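Long-range contacts in acyl-CoA dehydrogenase (PDB 3NF4), which probably catalyses the FAD-dependent alpha,beta-dehydrogenation of acyl-CoA thioesters, carrying a bound flavin-adenine dinucleotide as its cofactor: residues Leu135-Ala140 with Gly162-Ile167; Thr177-Thr182 with Val189-Val194; Leu252-Val257 with Ile326-Ala331; Ala294-Ala299 with Met336-Asp341. All coordinates share one frame; numbering follows the deposited sequence.

Interaction 1. Residues Leu135-Ala140 with Gly162-Ile167; sequences LSEPQA and GSKSWI. With FAD (flavin-adenine dinucleotide), chain C.
K164 reaches from strand 157-168 to E137 and to the backbone of L135, in the loop that follows strand 131-134. Its chain bends early (chi2 -68°) and then runs extended, which carries NZ to 2.9 Å from E137 OE2 and 3.0 Å from L135 O. The first bond is a salt bridge on the anti lone pair of the carboxylate; the second comes from above the carbonyl plane. F179 O takes a further hydrogen bond, so three oxygens grip this buried ammonium. E137 is held in turn: OE1 is met from above the carboxylate plane by Q139 NE2 at 2.8 Å, a bond within the type I turn E137-A140, and the backbone N atoms of R148 and C149 bond to OE1 and OE2. A straight backbone bond, S165 N to S136 O at 2.9 Å, ties loop to strand. Both segments belong to the middle domain of the acyl-CoA dehydrogenase fold and border the flavin. S136 turns OG back beside its own backbone N (chi1 -58°), from where OG donates to FAD N1 at 2.9 Å while S136 N donates to FAD O2 at 3.2 Å. Serine suits this place because its short side chain sets a hydroxyl beside the backbone N, matching neighbouring flavin acceptors. W166 lies beside S136, indole edge CD1 4.2 Å from S136 CB and FAD O3' over one face.

Interaction 2. Residues Thr177-Thr182 with Val189-Val194; sequences TLFART and VSCFLV
The ring of F179 lies against the side chain of C191, its partner in a non-hydrogen-bonded antiparallel pair. C191 SG stands 4.5 Å from the centroid of the F179 ring and approaches it obliquely, 30° off the normal, a Cys sulfur-aromatic contact. With SG anti to its backbone N (chi1 -177°), C191 also brings the sulfur to 4.0 Å from T177 CG2. At the other end of this face V189 CG2 sits over the guanidinium plane of R181, 4.1 Å from NH2; the arginine is steadied by a bond from NE to L147 O. F179, V189 and C191 all pack on helix 239-245, a setting that suits their apolar or weakly polar side chains.

The opposite face carries L178, A180, S190 and F192, and V194 packs beside L178. L178 CD2 meets V194 CG2 diagonally at 3.8 Å, and both residues lie on Y222 of strand 217-228. The F192 ring turns an edge to L178 O and is met edge-to-face by Y158. T182 and S190 come close but spend their hydroxyls on other partners, G188 O and G237 N.

Two pairs of reciprocal bonds knit the backbones: L178 N to F192 O is nearly straight (177°) at 2.9 Å, with F192 N returning a bond to L178 O; A180 N donates to S190 O at 3.1 Å and S190 N donates back to A180 O. Together they form a regular, twisted antiparallel beta hairpin, strands 175-181 and 189-195, within the beta-structured middle domain of an acyl-CoA dehydrogenase.

Interaction 3. Residues Leu252-Val257 with Ile326-Ala331; sequences LGIAAV and IAKLTA
Helices 247-274 and 321-346 run in nearly the same direction where A255 meets K328, their local axes 26° apart and only 8.2 Å distant at closest approach. Alanine makes that spacing possible. A255 CB points at the facing helix and rests on its backbone, 3.8 Å from A327 O and 4.0 Å from K328 CA. One turn after A327, A331 also points its CB at the facing helix, touching A255 O at 3.5 Å and A255 CB at 4.0 Å. Among larger side chains, L252 sends CD2 to A327 CB at 4.2 Å. This is close helix-helix packing inside the C-terminal helical domain of the acyl-CoA dehydrogenase fold, and Y307 and A303 of helix 289-315 lie on A255 and A331, respectively. The side chain of K328 runs out past I254, whose CG2 is 4.3 Å from K328 CE. The methylenes of K328 make this contact, CG anti to the backbone N (chi1 -169°) with a bend at the next bond. Its buried ammonium is satisfied beyond the two helices, by N374 OD1 and the carbonyl oxygens of M367 and G372, so a lysine here ties helix 321-346 to the end of helix 357-367, the following loop and the start of helix 374-383.

Interaction 4. Residues Ala294-Ala299 with Met336-Asp341; sequences ADMAAA and MKVTTD
M296 and V338 form the centre of an apolar antiparallel helix-helix contact in the C-terminal helical domain, where helix 289-315 passes helix 321-346 with local axes 150° apart and 9.7 Å distant. M296 leads with CG beside its backbone N and folds at its end (chi3 54°), bringing the methyl CE to V338 CG1 at 4.1 Å. Its SD rests on D341 CB at 3.8 Å. Methionine suits this place because a flexible, unbranched chain can fill the gap between the axes; it also lies on L266 and A269 of helix 247-274. V338 spreads its two methyls: CG1 takes M296, while CG2 lies 3.8 Å from M296 O and 3.9 Å from A299 CB. At the outer margin K337 reaches across toward the neighbouring helix, its NZ 4.3 Å from D295 CB. A water donates to D295 O at 2.8 Å and accepts a weak bond from K337 NZ. D295 OD1 forms a salt bridge to R378 of the third subunit. The D295 carboxylate and the K337 ammonium are near but not in contact (OD2 to NZ 5.3 Å), so any attraction is probably diffuse, and cohesion between the two helices rests mainly on van der Waals contact.

Interactions 2 and 3 are buried, whereas 1 and 4 are only partly so and meet the second subunit. Interactions 1 and 2 lie in the middle domain and touch where L135 packs on F179, so the flavin-binding loop rests on the hairpin. Interaction 1 relies on a buried salt bridge and polar contacts at the flavin, interaction 2 on backbone hydrogen bonds with mainly apolar side chains on both faces. Interactions 3 and 4 share helix 321-346 in the C-terminal helical domain, their centres 15 Å apart, and rely on apolar side chains. The helices lie closer in interaction 3, where alanines meet, than in interaction 4, where methionine and valine intervene. Both also meet the third subunit.

Interaction 1. Residues Leu135-Ala140 with Gly162-Ile167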
# COMPACT_ATOMS: atom_id res chain seq x y z
N LEU A 135 33.75 -6.18 -0.08
CA LEU A 135 33.72 -4.74 0.12
C LEU A 135 33.25 -4.35 1.52
O LEU A 135 33.89 -3.53 2.19
CB LEU A 135 32.88 -4.06 -0.98
CG LEU A 135 32.66 -2.54 -1.01
CD1 LEU A 135 33.77 -1.84 -1.74
CD2 LEU A 135 31.34 -2.16 -1.67
N SER A 136 32.15 -4.96 1.97
CA SER A 136 31.54 -4.67 3.26
C SER A 136 32.38 -5.04 4.50
O SER A 136 33.10 -6.05 4.50
CB SER A 136 30.18 -5.37 3.35
OG SER A 136 29.31 -4.97 2.30
N GLU A 137 32.26 -4.22 5.55
CA GLU A 137 32.84 -4.49 6.87
C GLU A 137 31.71 -4.35 7.91
O GLU A 137 30.64 -3.87 7.58
CB GLU A 137 34.01 -3.52 7.17
CG GLU A 137 35.15 -3.62 6.14
CD GLU A 137 36.34 -2.67 6.37
OE1 GLU A 137 36.57 -2.20 7.52
OE2 GLU A 137 37.08 -2.44 5.38
N PRO A 138 31.96 -4.78 9.17
CA PRO A 138 30.87 -4.67 10.18
C PRO A 138 30.39 -3.22 10.41
O PRO A 138 29.18 -2.99 10.56
CB PRO A 138 31.49 -5.24 11.46
CG PRO A 138 32.85 -5.85 11.04
CD PRO A 138 33.25 -5.22 9.75
N GLN A 139 31.31 -2.26 10.40
CA GLN A 139 30.95 -0.85 10.62
C GLN A 139 30.58 -0.08 9.33
O GLN A 139 30.44 1.15 9.34
CB GLN A 139 32.05 -0.12 11.42
CG GLN A 139 33.31 0.34 10.62
CD GLN A 139 34.13 -0.79 9.96
OE1 GLN A 139 34.21 -1.93 10.47
NE2 GLN A 139 34.77 -0.46 8.84
N ALA A 140 30.40 -0.81 8.23
CA ALA A 140 30.24 -0.21 6.90
C ALA A 140 29.67 -1.19 5.86
O ALA A 140 30.41 -1.95 5.21
CB ALA A 140 31.58 0.40 6.43
N GLY A 162 43.57 -6.52 8.47
CA GLY A 162 42.19 -6.22 8.90
C GLY A 162 41.10 -7.24 8.62
O GLY A 162 41.37 -8.40 8.28
N SER A 163 39.86 -6.77 8.76
CA SER A 163 38.64 -7.58 8.72
C SER A 163 37.66 -7.15 7.62
O SER A 163 37.50 -5.95 7.36
CB SER A 163 37.91 -7.47 10.06
OG SER A 163 38.53 -8.22 11.09
N LYS A 164 36.99 -8.14 7.01
CA LYS A 164 35.88 -7.94 6.05
C LYS A 164 34.69 -8.85 6.41
O LYS A 164 34.86 -9.85 7.11
CB LYS A 164 36.35 -8.25 4.62
CG LYS A 164 37.32 -7.23 4.02
CD LYS A 164 36.59 -5.92 3.77
CE LYS A 164 37.28 -5.06 2.74
NZ LYS A 164 36.82 -3.63 2.74
N SER A 165 33.49 -8.53 5.93
CA SER A 165 32.31 -9.34 6.28
C SER A 165 31.31 -9.58 5.15
O SER A 165 31.39 -8.98 4.07
CB SER A 165 31.61 -8.78 7.52
OG SER A 165 31.33 -7.41 7.35
N TRP A 166 30.38 -10.49 5.40
CA TRP A 166 29.31 -10.81 4.45
C TRP A 166 29.85 -11.22 3.08
O TRP A 166 29.40 -10.71 2.09
CB TRP A 166 28.33 -9.64 4.27
CG TRP A 166 27.79 -9.01 5.56
CD1 TRP A 166 28.03 -7.74 6.02
CD2 TRP A 166 26.93 -9.62 6.54
NE1 TRP A 166 27.40 -7.53 7.21
CE2 TRP A 166 26.72 -8.67 7.56
CE3 TRP A 166 26.33 -10.88 6.65
CZ2 TRP A 166 25.92 -8.93 8.68
CZ3 TRP A 166 25.53 -11.15 7.78
CH2 TRP A 166 25.33 -10.17 8.77
N ILE A 167 30.81 -12.14 3.03
CA ILE A 167 31.36 -12.58 1.75
C ILE A 167 30.64 -13.84 1.25
O ILE A 167 30.85 -14.93 1.76
CB ILE A 167 32.90 -12.81 1.84
CG1 ILE A 167 33.61 -11.52 2.32
CG2 ILE A 167 33.48 -13.35 0.50
CD1 ILE A 167 35.06 -11.68 2.63
PA FAD C . 23.26 -0.67 7.70
O1A FAD C . 24.09 0.14 6.74
O2A FAD C . 23.71 -0.72 9.13
O5B FAD C . 21.75 -0.11 7.68
C5B FAD C . 20.76 -0.43 8.65
C4B FAD C . 19.45 0.30 8.31
O4B FAD C . 19.62 1.73 8.23
C3B FAD C . 18.90 -0.16 6.96
O3B FAD C . 17.49 -0.29 7.06
C2B FAD C . 19.22 0.99 6.01
O2B FAD C . 18.33 1.03 4.88
C1B FAD C . 19.20 2.21 6.95
N9A FAD C . 20.11 3.25 6.39
C8A FAD C . 21.47 3.17 6.30
N7A FAD C . 21.93 4.28 5.69
C5A FAD C . 20.86 5.06 5.40
C6A FAD C . 20.71 6.30 4.78
N6A FAD C . 21.80 6.97 4.34
N1A FAD C . 19.46 6.83 4.64
C2A FAD C . 18.37 6.17 5.07
N3A FAD C . 18.49 4.96 5.65
C4A FAD C . 19.71 4.39 5.83
N1 FAD C . 28.58 -7.41 0.83
C2 FAD C . 29.60 -7.48 -0.08
O2 FAD C . 30.37 -6.50 -0.27
N3 FAD C . 29.80 -8.62 -0.80
C4 FAD C . 29.00 -9.70 -0.64
O4 FAD C . 29.22 -10.73 -1.32
C4X FAD C . 27.94 -9.64 0.29
N5 FAD C . 27.13 -10.72 0.48
C5X FAD C . 26.13 -10.65 1.40
C6 FAD C . 25.30 -11.76 1.60
C7 FAD C . 24.27 -11.72 2.54
C7M FAD C . 23.40 -12.94 2.72
C8 FAD C . 24.08 -10.54 3.28
C8M FAD C . 23.00 -10.38 4.31
C9 FAD C . 24.90 -9.44 3.07
C9A FAD C . 25.93 -9.47 2.14
N10 FAD C . 26.72 -8.38 1.96
C10 FAD C . 27.74 -8.46 1.04
C1' FAD C . 26.51 -7.13 2.75
C2' FAD C . 25.26 -6.31 2.36
O2' FAD C . 25.47 -5.68 1.08
C3' FAD C . 24.82 -5.32 3.47
O3' FAD C . 24.37 -6.09 4.59
C4' FAD C . 23.71 -4.30 3.14
O4' FAD C . 23.95 -3.63 1.88
C5' FAD C . 23.40 -3.21 4.20
O5' FAD C . 24.47 -2.80 5.10
P FAD C . 24.37 -3.09 6.69
O1P FAD C . 24.02 -4.55 6.90
O2P FAD C . 25.58 -2.55 7.40
O3P FAD C . 23.09 -2.18 7.11

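Interaction 2. Residues Thr177-Thr182 with Val189-Val194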
# COMPACT_ATOMS: atom_id res chain seq x y z
N THR A 177 37.94 -10.46 -5.16
CA THR A 177 38.13 -9.05 -5.44
C THR A 177 37.99 -8.26 -4.14
O THR A 177 36.90 -8.17 -3.58
CB THR A 177 37.13 -8.58 -6.52
OG1 THR A 177 37.47 -9.19 -7.77
CG2 THR A 177 37.17 -7.09 -6.71
N LEU A 178 39.11 -7.68 -3.68
CA LEU A 178 39.22 -6.98 -2.40
C LEU A 178 39.28 -5.45 -2.51
O LEU A 178 39.88 -4.91 -3.45
CB LEU A 178 40.48 -7.46 -1.67
CG LEU A 178 40.90 -6.85 -0.33
CD1 LEU A 178 39.86 -7.09 0.80
CD2 LEU A 178 42.31 -7.33 0.07
N PHE A 179 38.70 -4.74 -1.53
CA PHE A 179 38.85 -3.29 -1.41
C PHE A 179 39.47 -2.91 -0.06
O PHE A 179 38.87 -3.18 0.98
CB PHE A 179 37.51 -2.57 -1.62
CG PHE A 179 36.95 -2.73 -3.02
CD1 PHE A 179 37.29 -1.82 -4.02
CD2 PHE A 179 36.12 -3.79 -3.34
CE1 PHE A 179 36.79 -1.97 -5.33
CE2 PHE A 179 35.61 -3.94 -4.63
CZ PHE A 179 35.95 -3.03 -5.63
N ALA A 180 40.67 -2.31 -0.07
CA ALA A 180 41.35 -1.91 1.19
C ALA A 180 41.93 -0.50 1.17
O ALA A 180 42.15 0.08 0.11
CB ALA A 180 42.42 -2.92 1.58
N ARG A 181 42.17 0.04 2.37
CA ARG A 181 42.59 1.44 2.55
C ARG A 181 44.11 1.66 2.44
O ARG A 181 44.89 1.02 3.13
CB ARG A 181 42.05 1.99 3.87
CG ARG A 181 42.30 3.49 4.07
CD ARG A 181 41.41 4.13 5.15
NE ARG A 181 39.99 4.26 4.77
CZ ARG A 181 39.50 5.13 3.89
NH1 ARG A 181 40.30 5.98 3.24
NH2 ARG A 181 38.19 5.15 3.65
N THR A 182 44.50 2.58 1.56
CA THR A 182 45.90 2.95 1.34
C THR A 182 46.23 4.36 1.86
O THR A 182 47.40 4.66 2.14
CB THR A 182 46.29 2.85 -0.15
OG1 THR A 182 45.31 3.53 -0.95
CG2 THR A 182 46.38 1.40 -0.60
N VAL A 189 41.40 4.74 -1.36
CA VAL A 189 41.00 3.32 -1.49
C VAL A 189 41.53 2.66 -2.78
O VAL A 189 41.56 3.28 -3.83
CB VAL A 189 39.43 3.16 -1.40
CG1 VAL A 189 39.01 1.71 -1.42
CG2 VAL A 189 38.89 3.84 -0.13
N SER A 190 41.93 1.39 -2.68
CA SER A 190 42.45 0.64 -3.84
C SER A 190 41.83 -0.76 -3.94
O SER A 190 41.38 -1.31 -2.94
CB SER A 190 43.99 0.52 -3.77
OG SER A 190 44.64 1.77 -3.95
N CYS A 191 41.86 -1.30 -5.16
CA CYS A 191 41.35 -2.63 -5.49
C CYS A 191 42.47 -3.69 -5.69
O CYS A 191 43.53 -3.39 -6.23
CB CYS A 191 40.49 -2.50 -6.75
SG CYS A 191 39.68 -4.01 -7.31
N PHE A 192 42.21 -4.94 -5.27
CA PHE A 192 43.19 -6.04 -5.31
C PHE A 192 42.59 -7.36 -5.77
O PHE A 192 41.51 -7.74 -5.33
CB PHE A 192 43.81 -6.27 -3.92
CG PHE A 192 44.72 -5.17 -3.48
CD1 PHE A 192 46.06 -5.17 -3.84
CD2 PHE A 192 44.23 -4.13 -2.71
CE1 PHE A 192 46.90 -4.14 -3.45
CE2 PHE A 192 45.06 -3.10 -2.31
CZ PHE A 192 46.40 -3.10 -2.68
N LEU A 193 43.32 -8.09 -6.62
CA LEU A 193 42.95 -9.46 -6.96
C LEU A 193 43.73 -10.44 -6.07
O LEU A 193 44.95 -10.59 -6.20
CB LEU A 193 43.12 -9.75 -8.46
CG LEU A 193 42.74 -11.16 -8.96
CD1 LEU A 193 41.23 -11.37 -8.98
CD2 LEU A 193 43.30 -11.43 -10.35
N VAL A 194 43.00 -11.08 -5.16
CA VAL A 194 43.56 -11.92 -4.10
C VAL A 194 43.30 -13.39 -4.40
O VAL A 194 42.14 -13.78 -4.54
CB VAL A 194 42.91 -11.57 -2.72
CG1 VAL A 194 43.40 -12.51 -1.62
CG2 VAL A 194 43.16 -10.12 -2.35

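Interaction 3. Residues Leu252-Val257 with Ile326-Ala331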
# COMPACT_ATOMS: atom_id res chain seq x y z
N LEU A 252 20.96 -4.88 -11.50
CA LEU A 252 20.19 -5.67 -12.51
C LEU A 252 20.23 -7.18 -12.34
O LEU A 252 19.19 -7.85 -12.47
CB LEU A 252 20.64 -5.37 -13.96
CG LEU A 252 20.42 -3.99 -14.53
CD1 LEU A 252 20.95 -3.96 -15.94
CD2 LEU A 252 18.93 -3.58 -14.48
N GLY A 253 21.42 -7.73 -12.09
CA GLY A 253 21.54 -9.13 -11.64
C GLY A 253 20.47 -9.51 -10.61
O GLY A 253 19.66 -10.41 -10.86
N ILE A 254 20.43 -8.82 -9.48
CA ILE A 254 19.50 -9.11 -8.39
C ILE A 254 18.01 -8.87 -8.74
O ILE A 254 17.14 -9.62 -8.27
CB ILE A 254 19.89 -8.33 -7.10
CG1 ILE A 254 21.24 -8.83 -6.58
CG2 ILE A 254 18.80 -8.42 -6.02
CD1 ILE A 254 21.39 -10.35 -6.39
N ALA A 255 17.73 -7.84 -9.55
CA ALA A 255 16.39 -7.65 -10.10
C ALA A 255 15.95 -8.90 -10.84
O ALA A 255 14.82 -9.34 -10.66
CB ALA A 255 16.33 -6.44 -11.02
N ALA A 256 16.85 -9.52 -11.62
CA ALA A 256 16.51 -10.75 -12.37
C ALA A 256 16.30 -11.94 -11.44
O ALA A 256 15.37 -12.73 -11.67
CB ALA A 256 17.58 -11.08 -13.41
N VAL A 257 17.15 -12.06 -10.40
CA VAL A 257 17.01 -13.12 -9.41
C VAL A 257 15.68 -13.02 -8.65
O VAL A 257 15.02 -14.03 -8.43
CB VAL A 257 18.22 -13.17 -8.41
CG1 VAL A 257 17.97 -14.14 -7.27
CG2 VAL A 257 19.52 -13.61 -9.16
N ILE A 326 15.59 1.66 -10.10
CA ILE A 326 14.15 1.45 -10.18
C ILE A 326 13.87 -0.05 -10.37
O ILE A 326 13.06 -0.63 -9.64
CB ILE A 326 13.56 2.35 -11.30
CG1 ILE A 326 13.55 3.81 -10.84
CG2 ILE A 326 12.18 1.90 -11.73
CD1 ILE A 326 13.12 4.80 -11.96
N ALA A 327 14.56 -0.69 -11.30
CA ALA A 327 14.37 -2.15 -11.50
C ALA A 327 14.59 -3.01 -10.23
O ALA A 327 13.80 -3.89 -9.91
CB ALA A 327 15.24 -2.66 -12.67
N LYS A 328 15.66 -2.74 -9.48
CA LYS A 328 16.01 -3.51 -8.27
C LYS A 328 14.97 -3.30 -7.15
O LYS A 328 14.49 -4.27 -6.57
CB LYS A 328 17.45 -3.17 -7.84
CG LYS A 328 18.02 -4.08 -6.76
CD LYS A 328 17.68 -3.57 -5.35
CE LYS A 328 18.32 -4.47 -4.30
NZ LYS A 328 17.66 -4.35 -2.98
N LEU A 329 14.63 -2.04 -6.86
CA LEU A 329 13.56 -1.69 -5.91
C LEU A 329 12.23 -2.36 -6.24
O LEU A 329 11.61 -3.01 -5.38
CB LEU A 329 13.34 -0.18 -5.87
CG LEU A 329 12.13 0.30 -5.06
CD1 LEU A 329 12.42 0.22 -3.58
CD2 LEU A 329 11.77 1.71 -5.41
N THR A 330 11.78 -2.20 -7.49
CA THR A 330 10.50 -2.74 -7.99
C THR A 330 10.47 -4.27 -7.89
O THR A 330 9.55 -4.84 -7.31
CB THR A 330 10.34 -2.28 -9.47
OG1 THR A 330 10.05 -0.87 -9.48
CG2 THR A 330 9.24 -3.03 -10.23
N ALA A 331 11.49 -4.92 -8.43
CA ALA A 331 11.54 -6.38 -8.47
C ALA A 331 11.65 -7.06 -7.08
O ALA A 331 11.08 -8.17 -6.89
CB ALA A 331 12.68 -6.83 -9.38

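Interaction 4. Residues Ala294-Ala299 with Met336-Asp341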
# COMPACT_ATOMS: atom_id res chain seq x y z
N ALA A 294 -4.51 -12.57 -9.36
CA ALA A 294 -4.42 -11.55 -10.42
C ALA A 294 -3.39 -10.48 -10.07
O ALA A 294 -2.58 -10.12 -10.93
CB ALA A 294 -5.82 -10.90 -10.73
N ASP A 295 -3.42 -9.99 -8.83
CA ASP A 295 -2.42 -8.98 -8.38
C ASP A 295 -1.00 -9.53 -8.30
O ASP A 295 -0.07 -8.81 -8.62
CB ASP A 295 -2.82 -8.30 -7.04
CG ASP A 295 -3.99 -7.29 -7.20
OD1 ASP A 295 -4.10 -6.54 -8.21
OD2 ASP A 295 -4.83 -7.23 -6.28
N MET A 296 -0.86 -10.81 -7.92
CA MET A 296 0.43 -11.52 -8.01
C MET A 296 0.98 -11.60 -9.48
O MET A 296 2.19 -11.34 -9.71
CB MET A 296 0.36 -12.95 -7.39
CG MET A 296 0.04 -12.99 -5.86
SD MET A 296 -0.48 -14.65 -5.22
CE MET A 296 0.85 -15.73 -5.76
N ALA A 297 0.12 -11.94 -10.44
CA ALA A 297 0.56 -12.08 -11.84
C ALA A 297 1.01 -10.72 -12.45
O ALA A 297 2.01 -10.67 -13.19
CB ALA A 297 -0.52 -12.76 -12.69
N ALA A 298 0.27 -9.65 -12.14
CA ALA A 298 0.63 -8.28 -12.50
C ALA A 298 2.00 -7.83 -11.93
O ALA A 298 2.82 -7.20 -12.63
CB ALA A 298 -0.45 -7.31 -12.05
N ALA A 299 2.26 -8.18 -10.67
CA ALA A 299 3.53 -7.84 -10.03
C ALA A 299 4.74 -8.50 -10.72
O ALA A 299 5.75 -7.83 -10.99
CB ALA A 299 3.49 -8.14 -8.48
N MET A 336 8.83 -9.94 -2.30
CA MET A 336 8.34 -10.01 -0.92
C MET A 336 6.81 -10.08 -0.89
O MET A 336 6.25 -10.88 -0.13
CB MET A 336 8.84 -8.83 -0.08
CG MET A 336 8.59 -9.00 1.45
SD MET A 336 9.70 -10.29 2.10
CE MET A 336 8.51 -11.58 2.43
N LYS A 337 6.14 -9.30 -1.73
CA LYS A 337 4.66 -9.34 -1.78
C LYS A 337 4.08 -10.64 -2.37
O LYS A 337 3.09 -11.16 -1.85
CB LYS A 337 4.12 -8.12 -2.54
CG LYS A 337 2.61 -7.99 -2.57
CD LYS A 337 2.15 -7.23 -3.84
CE LYS A 337 0.59 -7.22 -3.98
NZ LYS A 337 0.10 -6.09 -4.86
N VAL A 338 4.66 -11.14 -3.47
CA VAL A 338 4.18 -12.37 -4.13
C VAL A 338 4.44 -13.64 -3.28
O VAL A 338 3.58 -14.51 -3.20
CB VAL A 338 4.79 -12.53 -5.55
CG1 VAL A 338 4.54 -13.88 -6.15
CG2 VAL A 338 4.30 -11.37 -6.52
N THR A 339 5.59 -13.73 -2.62
CA THR A 339 5.90 -14.93 -1.83
C THR A 339 5.00 -15.00 -0.58
O THR A 339 4.57 -16.11 -0.19
CB THR A 339 7.38 -15.01 -1.41
OG1 THR A 339 7.77 -13.76 -0.81
CG2 THR A 339 8.30 -15.32 -2.59
N THR A 340 4.74 -13.83 0.03
CA THR A 340 3.84 -13.68 1.19
C THR A 340 2.36 -14.04 0.89
O THR A 340 1.69 -14.68 1.71
CB THR A 340 3.89 -12.22 1.77
OG1 THR A 340 5.20 -11.97 2.30
CG2 THR A 340 2.83 -12.02 2.88
N ASP A 341 1.87 -13.59 -0.26
CA ASP A 341 0.55 -13.98 -0.77
C ASP A 341 0.48 -15.45 -1.29
O ASP A 341 -0.59 -16.05 -1.29
CB ASP A 341 0.12 -13.01 -1.89
CG ASP A 341 -0.23 -11.60 -1.37
OD1 ASP A 341 -0.53 -11.42 -0.17
OD2 ASP A 341 -0.20 -10.66 -2.17
O HOH W 1 0.06 -6.05 -8.24